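Local atomic coordinates of malate dehydrogenase (Pyrococcus horikoshii, PDB entry 1V9N), a protein that catalyses the reversible, NAD-dependent oxidation of (S)-malate to oxaloacetate, working as a cytoplasmic homodimer. Residues 8-13 with 340-345; 22-27 with 39-44. All coordinates share one frame; numbering follows the deposited sequence.

Contact 1. Residues 8-13 with 340-345; sequences DENYIR and IYRKVL
Two strands from near the chain ends, 11-14 and 338-341, pair here as a two-stranded antiparallel sheet, and strand 338-341 runs straight on into helix 342-355, with Tyr341 at the N-cap position. Ile12 and Ile340 form the hydrogen-bonded pair. Ile12 N donates to Ile340 O at 2.9 Å, and Ile340 N donates back to Ile12 O at 2.9 Å; both bonds are fairly straight, each donor lying above the carbonyl plane. Two residues along, past Tyr11 and Tyr341, Arg342 N reaches Asn10 O at 2.8 Å, but the N-H is bent away (122°) and the bond is weak. Asn10 N is taken by Asp8 OD1 at 2.5 Å, an Asx turn that ties down the lead-in to the strand. Tyr11 and Tyr341, the non-hydrogen-bonded pair, share a face of the sheet in an edge-to-face stack, planes 62° apart: Tyr341, its CG anti to the backbone N (chi1 -170°), turns its edge to the face of Tyr11, whose CG is anti to the carbonyl carbon, and Tyr341 CD1 comes to 3.6 Å from Tyr11 CE1. Tyr341 CA sits over that same face in a CH-pi contact, while Tyr11 OH is satisfied by Glu53. An alanine in place of Tyr11 would probably loosen the pairing, since stack, CH-pi contact and bond to Glu53 would all go. On the other face of the sheet, Ile12 crosses Leu345 of the helix at about a right angle, its CG1 3.9 Å from Leu345 CD2.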
ATOM      1  N   ASP A   8      34.026  -0.684  -1.465  1.00 64.30           N
ATOM      2  CA  ASP A   8      35.412  -0.659  -1.014  1.00 64.75           C
ATOM      3  C   ASP A   8      36.341  -1.253  -2.067  1.00 64.60           C
ATOM      4  O   ASP A   8      36.135  -1.060  -3.266  1.00 64.11           O
ATOM      5  CB  ASP A   8      35.549  -1.428   0.304  1.00 65.23           C
ATOM      6  CG  ASP A   8      34.965  -2.823   0.228  1.00 65.54           C
ATOM      7  OD1 ASP A   8      35.300  -3.556  -0.723  1.00 66.31           O
ATOM      8  OD2 ASP A   8      34.174  -3.192   1.121  1.00 66.61           O
ATOM      9  N   GLU A   9      37.363  -1.975  -1.615  1.00 64.92           N
ATOM     10  CA  GLU A   9      38.323  -2.595  -2.522  1.00 64.53           C
ATOM     11  C   GLU A   9      37.717  -3.820  -3.205  1.00 63.98           C
ATOM     12  O   GLU A   9      38.060  -4.139  -4.345  1.00 63.59           O
ATOM     13  CB  GLU A   9      39.594  -3.009  -1.767  1.00 65.22           C
ATOM     14  CG  GLU A   9      39.433  -4.213  -0.838  1.00 65.74           C
ATOM     15  CD  GLU A   9      38.910  -3.849   0.541  1.00 66.50           C
ATOM     16  OE1 GLU A   9      37.888  -3.139   0.632  1.00 67.23           O
ATOM     17  OE2 GLU A   9      39.522  -4.286   1.539  1.00 66.17           O
ATOM     18  N   ASN A  10      36.814  -4.496  -2.501  1.00 63.05           N
ATOM     19  CA  ASN A  10      36.153  -5.691  -3.019  1.00 62.16           C
ATOM     20  C   ASN A  10      35.191  -5.401  -4.165  1.00 60.65           C
ATOM     21  O   ASN A  10      34.393  -6.259  -4.536  1.00 60.30           O
ATOM     22  CB  ASN A  10      35.387  -6.400  -1.901  1.00 63.38           C
ATOM     23  CG  ASN A  10      36.290  -6.868  -0.784  1.00 63.80           C
ATOM     24  OD1 ASN A  10      37.217  -7.646  -1.005  1.00 64.95           O
ATOM     25  ND2 ASN A  10      36.021  -6.399   0.427  1.00 64.48           N
ATOM     26  N   TYR A  11      35.261  -4.197  -4.723  1.00 58.98           N
ATOM     27  CA  TYR A  11      34.383  -3.827  -5.826  1.00 57.97           C
ATOM     28  C   TYR A  11      35.152  -3.297  -7.027  1.00 56.66           C
ATOM     29  O   TYR A  11      36.216  -2.694  -6.881  1.00 56.61           O
ATOM     30  CB  TYR A  11      33.361  -2.779  -5.375  1.00 58.10           C
ATOM     31  CG  TYR A  11      32.267  -3.325  -4.486  1.00 57.80           C
ATOM     32  CD1 TYR A  11      32.534  -3.726  -3.180  1.00 57.28           C
ATOM     33  CD2 TYR A  11      30.961  -3.451  -4.961  1.00 58.33           C
ATOM     34  CE1 TYR A  11      31.526  -4.243  -2.367  1.00 58.10           C
ATOM     35  CE2 TYR A  11      29.949  -3.966  -4.158  1.00 57.64           C
ATOM     36  CZ  TYR A  11      30.237  -4.359  -2.865  1.00 58.19           C
ATOM     37  OH  TYR A  11      29.236  -4.874  -2.074  1.00 59.43           O
ATOM     38  N   ILE A  12      34.599  -3.525  -8.214  1.00 55.03           N
ATOM     39  CA  ILE A  12      35.220  -3.081  -9.454  1.00 54.20           C
ATOM     40  C   ILE A  12      34.259  -2.213 -10.262  1.00 53.97           C
ATOM     41  O   ILE A  12      33.135  -2.620 -10.554  1.00 53.74           O
ATOM     42  CB  ILE A  12      35.645  -4.279 -10.339  1.00 54.24           C
ATOM     43  CG1 ILE A  12      36.602  -5.195  -9.573  1.00 54.39           C
ATOM     44  CG2 ILE A  12      36.310  -3.774 -11.611  1.00 54.02           C
ATOM     45  CD1 ILE A  12      35.936  -6.037  -8.500  1.00 54.07           C
ATOM     46  N   ARG A  13      34.709  -1.018 -10.626  1.00 53.50           N
ATOM     47  CA  ARG A  13      33.888  -0.109 -11.409  1.00 53.06           C
ATOM     48  C   ARG A  13      33.774  -0.631 -12.835  1.00 52.26           C
ATOM     49  O   ARG A  13      34.781  -0.919 -13.483  1.00 52.91           O
ATOM     50  CB  ARG A  13      34.503   1.293 -11.423  1.00 53.29           C
ATOM     51  CG  ARG A  13      33.674   2.351 -10.714  1.00 53.87           C
ATOM     52  CD  ARG A  13      33.623   2.113  -9.216  1.00 54.68           C
ATOM     53  NE  ARG A  13      32.726   3.055  -8.554  1.00 56.09           N
ATOM     54  CZ  ARG A  13      32.576   3.144  -7.237  1.00 57.16           C
ATOM     55  NH1 ARG A  13      33.268   2.349  -6.431  1.00 57.64           N
ATOM     56  NH2 ARG A  13      31.728   4.024  -6.723  1.00 56.72           N
ATOM     57  N   ILE A 340      30.738  -3.342  -9.085  1.00 44.34           N
ATOM     58  CA  ILE A 340      30.305  -4.731  -9.016  1.00 44.43           C
ATOM     59  C   ILE A 340      31.235  -5.510  -8.096  1.00 45.06           C
ATOM     60  O   ILE A 340      32.453  -5.493  -8.272  1.00 46.62           O
ATOM     61  CB  ILE A 340      30.314  -5.392 -10.412  1.00 43.98           C
ATOM     62  CG1 ILE A 340      29.371  -4.633 -11.349  1.00 43.90           C
ATOM     63  CG2 ILE A 340      29.897  -6.853 -10.300  1.00 42.39           C
ATOM     64  CD1 ILE A 340      29.307  -5.199 -12.750  1.00 45.94           C
ATOM     65  N   TYR A 341      30.653  -6.188  -7.115  1.00 45.26           N
ATOM     66  CA  TYR A 341      31.414  -6.973  -6.155  1.00 46.49           C
ATOM     67  C   TYR A 341      32.413  -7.885  -6.868  1.00 47.56           C
ATOM     68  O   TYR A 341      32.270  -8.168  -8.058  1.00 46.86           O
ATOM     69  CB  TYR A 341      30.449  -7.798  -5.299  1.00 47.65           C
ATOM     70  CG  TYR A 341      31.080  -8.475  -4.102  1.00 50.39           C
ATOM     71  CD1 TYR A 341      31.767  -7.734  -3.139  1.00 51.96           C
ATOM     72  CD2 TYR A 341      30.963  -9.851  -3.917  1.00 51.72           C
ATOM     73  CE1 TYR A 341      32.320  -8.350  -2.017  1.00 53.04           C
ATOM     74  CE2 TYR A 341      31.511 -10.476  -2.799  1.00 53.99           C
ATOM     75  CZ  TYR A 341      32.188  -9.720  -1.853  1.00 53.85           C
ATOM     76  OH  TYR A 341      32.728 -10.338  -0.748  1.00 55.03           O
ATOM     77  N   ARG A 342      33.426  -8.337  -6.134  1.00 48.49           N
ATOM     78  CA  ARG A 342      34.458  -9.206  -6.689  1.00 49.09           C
ATOM     79  C   ARG A 342      33.931 -10.576  -7.106  1.00 47.86           C
ATOM     80  O   ARG A 342      34.053 -10.964  -8.268  1.00 48.20           O
ATOM     81  CB  ARG A 342      35.600  -9.380  -5.679  1.00 50.82           C
ATOM     82  CG  ARG A 342      35.146  -9.717  -4.264  1.00 54.14           C
ATOM     83  CD  ARG A 342      36.317 -10.017  -3.323  1.00 57.29           C
ATOM     84  NE  ARG A 342      36.854 -11.368  -3.498  1.00 59.68           N
ATOM     85  CZ  ARG A 342      37.646 -11.749  -4.497  1.00 60.82           C
ATOM     86  NH1 ARG A 342      38.016 -10.884  -5.433  1.00 61.36           N
ATOM     87  NH2 ARG A 342      38.060 -13.007  -4.566  1.00 61.76           N
ATOM     88  N   LYS A 343      33.352 -11.304  -6.158  1.00 46.93           N
ATOM     89  CA  LYS A 343      32.819 -12.635  -6.429  1.00 46.42           C
ATOM     90  C   LYS A 343      31.748 -12.642  -7.516  1.00 45.28           C
ATOM     91  O   LYS A 343      31.621 -13.613  -8.266  1.00 44.31           O
ATOM     92  CB  LYS A 343      32.251 -13.247  -5.146  1.00 47.81           C
ATOM     93  CG  LYS A 343      33.298 -13.577  -4.097  1.00 50.06           C
ATOM     94  CD  LYS A 343      32.667 -14.236  -2.879  1.00 50.43           C
ATOM     95  CE  LYS A 343      33.719 -14.622  -1.851  1.00 51.47           C
ATOM     96  NZ  LYS A 343      33.115 -15.277  -0.659  1.00 51.14           N
ATOM     97  N   VAL A 344      30.972 -11.565  -7.595  1.00 43.68           N
ATOM     98  CA  VAL A 344      29.920 -11.466  -8.599  1.00 41.95           C
ATOM     99  C   VAL A 344      30.532 -11.309  -9.983  1.00 40.59           C
ATOM    100  O   VAL A 344      30.067 -11.915 -10.952  1.00 39.16           O
ATOM    101  CB  VAL A 344      28.986 -10.268  -8.317  1.00 42.57           C
ATOM    102  CG1 VAL A 344      27.988 -10.098  -9.459  1.00 41.63           C
ATOM    103  CG2 VAL A 344      28.251 -10.489  -7.005  1.00 41.69           C
ATOM    104  N   LEU A 345      31.579 -10.493 -10.071  1.00 40.03           N
ATOM    105  CA  LEU A 345      32.263 -10.259 -11.336  1.00 40.31           C
ATOM    106  C   LEU A 345      32.858 -11.564 -11.866  1.00 40.16           C
ATOM    107  O   LEU A 345      32.856 -11.811 -13.071  1.00 38.38           O
ATOM    108  CB  LEU A 345      33.370  -9.222 -11.152  1.00 42.02           C
ATOM    109  CG  LEU A 345      34.076  -8.752 -12.425  1.00 42.73           C
ATOM    110  CD1 LEU A 345      33.079  -8.086 -13.357  1.00 43.84           C
ATOM    111  CD2 LEU A 345      35.186  -7.778 -12.057  1.00 44.18           C
TER

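Contact 2. Residues 22-27 with 39-44; sequences FIVRVL and IVADNL
The ring of Phe22 has Val26 CG2 over one face, 3.6 Å above the plane and offset toward the rim, while Arg25 NH2 lies in its plane at the edge. The guanidinium of Arg25 is itself covered on one face by Phe22 CA, again toward the rim, and its NH2 bonds to the carbonyl oxygen of Glu358. These flat groups belong to the side of helix 16-29 turned from helix 34-49, where Phe22 and Val26 pack on helix 60-69 through Leu60 and Val64.

Between 22-27 and 39-44 the contact is wholly aliphatic, with no hydrogen bond across it. Ala41 marks the closest backbone approach, its CA 5.8 Å from Ile23 CA. Its methyl is met by two branches: Ile23 CG2, anti to the backbone N, comes to 3.7 Å from Ala41 CB, and Val24 CG2, beside its own backbone N, to 3.9 Å from the same atom. The other arm of Ile23 is extended (chi2 170°) and carries CD1 past Ala41 to 4.2 Å from Leu44 CB. A turn further along, Leu27 crosses Val40 obliquely and sets CD1 3.7 Å from Val40 CB. Tyr63 and Ile67 of helix 60-69 touch Leu44 and Leu27, and Gln98 of helix 97-115 touches Val40, so the seam is buried. With axes 9.0 Å apart at closest approach and directions 141° apart, the two segments form the hydrophobic interface of a helical hairpin, 16-29 turning back into 34-49.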
ATOM      1  N   PHE A  22      27.150  -6.390 -22.140  1.00 27.10           N
ATOM      2  CA  PHE A  22      27.498  -7.726 -21.689  1.00 26.67           C
ATOM      3  C   PHE A  22      26.222  -8.551 -21.540  1.00 27.21           C
ATOM      4  O   PHE A  22      26.083  -9.614 -22.151  1.00 26.48           O
ATOM      5  CB  PHE A  22      28.224  -7.662 -20.348  1.00 26.45           C
ATOM      6  CG  PHE A  22      28.348  -8.994 -19.670  1.00 27.90           C
ATOM      7  CD1 PHE A  22      29.150  -9.992 -20.210  1.00 27.29           C
ATOM      8  CD2 PHE A  22      27.625  -9.268 -18.514  1.00 29.79           C
ATOM      9  CE1 PHE A  22      29.227 -11.243 -19.611  1.00 28.06           C
ATOM     10  CE2 PHE A  22      27.695 -10.519 -17.906  1.00 28.75           C
ATOM     11  CZ  PHE A  22      28.495 -11.506 -18.456  1.00 27.91           C
ATOM     12  N   ILE A  23      25.291  -8.051 -20.728  1.00 25.73           N
ATOM     13  CA  ILE A  23      24.023  -8.736 -20.494  1.00 24.63           C
ATOM     14  C   ILE A  23      23.347  -9.089 -21.811  1.00 23.42           C
ATOM     15  O   ILE A  23      22.863 -10.207 -21.986  1.00 22.17           O
ATOM     16  CB  ILE A  23      23.054  -7.861 -19.649  1.00 23.89           C
ATOM     17  CG1 ILE A  23      23.652  -7.617 -18.265  1.00 22.26           C
ATOM     18  CG2 ILE A  23      21.696  -8.552 -19.511  1.00 21.80           C
ATOM     19  CD1 ILE A  23      22.894  -6.585 -17.446  1.00 24.67           C
ATOM     20  N   VAL A  24      23.317  -8.131 -22.734  1.00 22.65           N
ATOM     21  CA  VAL A  24      22.695  -8.343 -24.038  1.00 23.10           C
ATOM     22  C   VAL A  24      23.406  -9.442 -24.834  1.00 23.52           C
ATOM     23  O   VAL A  24      22.757 -10.212 -25.549  1.00 23.53           O
ATOM     24  CB  VAL A  24      22.670  -7.028 -24.863  1.00 21.60           C
ATOM     25  CG1 VAL A  24      22.183  -7.303 -26.279  1.00 21.36           C
ATOM     26  CG2 VAL A  24      21.743  -6.013 -24.190  1.00 21.24           C
ATOM     27  N   ARG A  25      24.732  -9.515 -24.711  1.00 23.41           N
ATOM     28  CA  ARG A  25      25.506 -10.540 -25.416  1.00 24.09           C
ATOM     29  C   ARG A  25      25.102 -11.926 -24.932  1.00 22.68           C
ATOM     30  O   ARG A  25      24.802 -12.815 -25.727  1.00 23.58           O
ATOM     31  CB  ARG A  25      27.011 -10.376 -25.168  1.00 25.69           C
ATOM     32  CG  ARG A  25      27.713  -9.361 -26.041  1.00 27.71           C
ATOM     33  CD  ARG A  25      29.207  -9.669 -26.107  1.00 27.86           C
ATOM     34  NE  ARG A  25      29.890  -9.488 -24.831  1.00 28.36           N
ATOM     35  CZ  ARG A  25      30.084  -8.306 -24.252  1.00 28.22           C
ATOM     36  NH1 ARG A  25      29.644  -7.200 -24.836  1.00 28.03           N
ATOM     37  NH2 ARG A  25      30.726  -8.227 -23.093  1.00 29.52           N
ATOM     38  N   VAL A  26      25.116 -12.101 -23.617  1.00 23.01           N
ATOM     39  CA  VAL A  26      24.765 -13.372 -23.001  1.00 24.16           C
ATOM     40  C   VAL A  26      23.352 -13.816 -23.376  1.00 23.28           C
ATOM     41  O   VAL A  26      23.143 -14.944 -23.828  1.00 23.78           O
ATOM     42  CB  VAL A  26      24.861 -13.284 -21.462  1.00 23.72           C
ATOM     43  CG1 VAL A  26      24.382 -14.586 -20.829  1.00 24.43           C
ATOM     44  CG2 VAL A  26      26.287 -12.983 -21.044  1.00 24.57           C
ATOM     45  N   LEU A  27      22.387 -12.919 -23.200  1.00 21.98           N
ATOM     46  CA  LEU A  27      20.993 -13.235 -23.490  1.00 22.37           C
ATOM     47  C   LEU A  27      20.715 -13.569 -24.949  1.00 20.88           C
ATOM     48  O   LEU A  27      19.989 -14.522 -25.233  1.00 21.62           O
ATOM     49  CB  LEU A  27      20.086 -12.091 -23.022  1.00 21.06           C
ATOM     50  CG  LEU A  27      20.101 -11.838 -21.506  1.00 23.28           C
ATOM     51  CD1 LEU A  27      19.191 -10.667 -21.178  1.00 20.59           C
ATOM     52  CD2 LEU A  27      19.640 -13.091 -20.752  1.00 23.21           C
ATOM     53  N   ILE A  39      15.495  -5.108 -22.987  1.00 21.01           N
ATOM     54  CA  ILE A  39      14.556  -4.764 -21.918  1.00 21.22           C
ATOM     55  C   ILE A  39      15.058  -5.351 -20.599  1.00 21.11           C
ATOM     56  O   ILE A  39      15.062  -4.679 -19.573  1.00 21.32           O
ATOM     57  CB  ILE A  39      13.138  -5.309 -22.214  1.00 23.07           C
ATOM     58  CG1 ILE A  39      12.524  -4.553 -23.395  1.00 23.08           C
ATOM     59  CG2 ILE A  39      12.257  -5.171 -20.979  1.00 22.98           C
ATOM     60  CD1 ILE A  39      11.241  -5.165 -23.924  1.00 24.59           C
ATOM     61  N   VAL A  40      15.488  -6.609 -20.628  1.00 20.51           N
ATOM     62  CA  VAL A  40      15.997  -7.248 -19.418  1.00 18.65           C
ATOM     63  C   VAL A  40      17.231  -6.498 -18.909  1.00 19.17           C
ATOM     64  O   VAL A  40      17.332  -6.180 -17.722  1.00 18.72           O
ATOM     65  CB  VAL A  40      16.374  -8.729 -19.685  1.00 17.04           C
ATOM     66  CG1 VAL A  40      16.919  -9.367 -18.410  1.00 17.21           C
ATOM     67  CG2 VAL A  40      15.147  -9.495 -20.178  1.00 15.38           C
ATOM     68  N   ALA A  41      18.160  -6.208 -19.814  1.00 20.46           N
ATOM     69  CA  ALA A  41      19.385  -5.500 -19.451  1.00 21.42           C
ATOM     70  C   ALA A  41      19.064  -4.134 -18.839  1.00 21.97           C
ATOM     71  O   ALA A  41      19.639  -3.749 -17.820  1.00 20.92           O
ATOM     72  CB  ALA A  41      20.272  -5.335 -20.681  1.00 22.61           C
ATOM     73  N   ASP A  42      18.144  -3.411 -19.470  1.00 22.94           N
ATOM     74  CA  ASP A  42      17.736  -2.095 -18.989  1.00 25.77           C
ATOM     75  C   ASP A  42      17.235  -2.202 -17.547  1.00 25.23           C
ATOM     76  O   ASP A  42      17.594  -1.394 -16.691  1.00 23.41           O
ATOM     77  CB  ASP A  42      16.622  -1.539 -19.881  1.00 29.64           C
ATOM     78  CG  ASP A  42      16.286  -0.090 -19.568  1.00 35.25           C
ATOM     79  OD1 ASP A  42      15.242   0.397 -20.057  1.00 36.81           O
ATOM     80  OD2 ASP A  42      17.063   0.567 -18.840  1.00 39.18           O
ATOM     81  N   ASN A  43      16.411  -3.213 -17.282  1.00 21.82           N
ATOM     82  CA  ASN A  43      15.858  -3.428 -15.950  1.00 22.16           C
ATOM     83  C   ASN A  43      16.923  -3.809 -14.918  1.00 22.47           C
ATOM     84  O   ASN A  43      16.948  -3.263 -13.811  1.00 21.22           O
ATOM     85  CB  ASN A  43      14.761  -4.505 -16.020  1.00 21.53           C
ATOM     86  CG  ASN A  43      14.327  -4.993 -14.657  1.00 19.39           C
ATOM     87  OD1 ASN A  43      14.993  -5.827 -14.050  1.00 23.08           O
ATOM     88  ND2 ASN A  43      13.200  -4.478 -14.167  1.00 18.24           N
ATOM     89  N   LEU A  44      17.802  -4.738 -15.274  1.00 21.16           N
ATOM     90  CA  LEU A  44      18.845  -5.168 -14.350  1.00 21.71           C
ATOM     91  C   LEU A  44      19.885  -4.074 -14.117  1.00 22.62           C
ATOM     92  O   LEU A  44      20.370  -3.905 -13.002  1.00 22.01           O
ATOM     93  CB  LEU A  44      19.538  -6.439 -14.868  1.00 20.92           C
ATOM     94  CG  LEU A  44      18.680  -7.708 -14.956  1.00 20.74           C
ATOM     95  CD1 LEU A  44      19.540  -8.881 -15.431  1.00 21.37           C
ATOM     96  CD2 LEU A  44      18.086  -8.015 -13.592  1.00 22.91           C
TER

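Contact 1 lies at the surface, its centre about 22 Å from that of the chain, and contact 2 is buried, its centre about 15 Å from that of the chain; the two centres are 19 Å apart and their nearest atoms about 7 Å, without touching. Strand 11-14 leads directly into helix 16-29, so the chain passes from contact 1 into contact 2, and only after some 300 further residues does strand 338-341 come back to pair with it. The C-terminal end then follows helix 342-355 to Leu360, which touches both Leu345 of contact 1 and Phe22 of contact 2. The two ends of the chain are thus gathered beside the N-terminal helical hairpin.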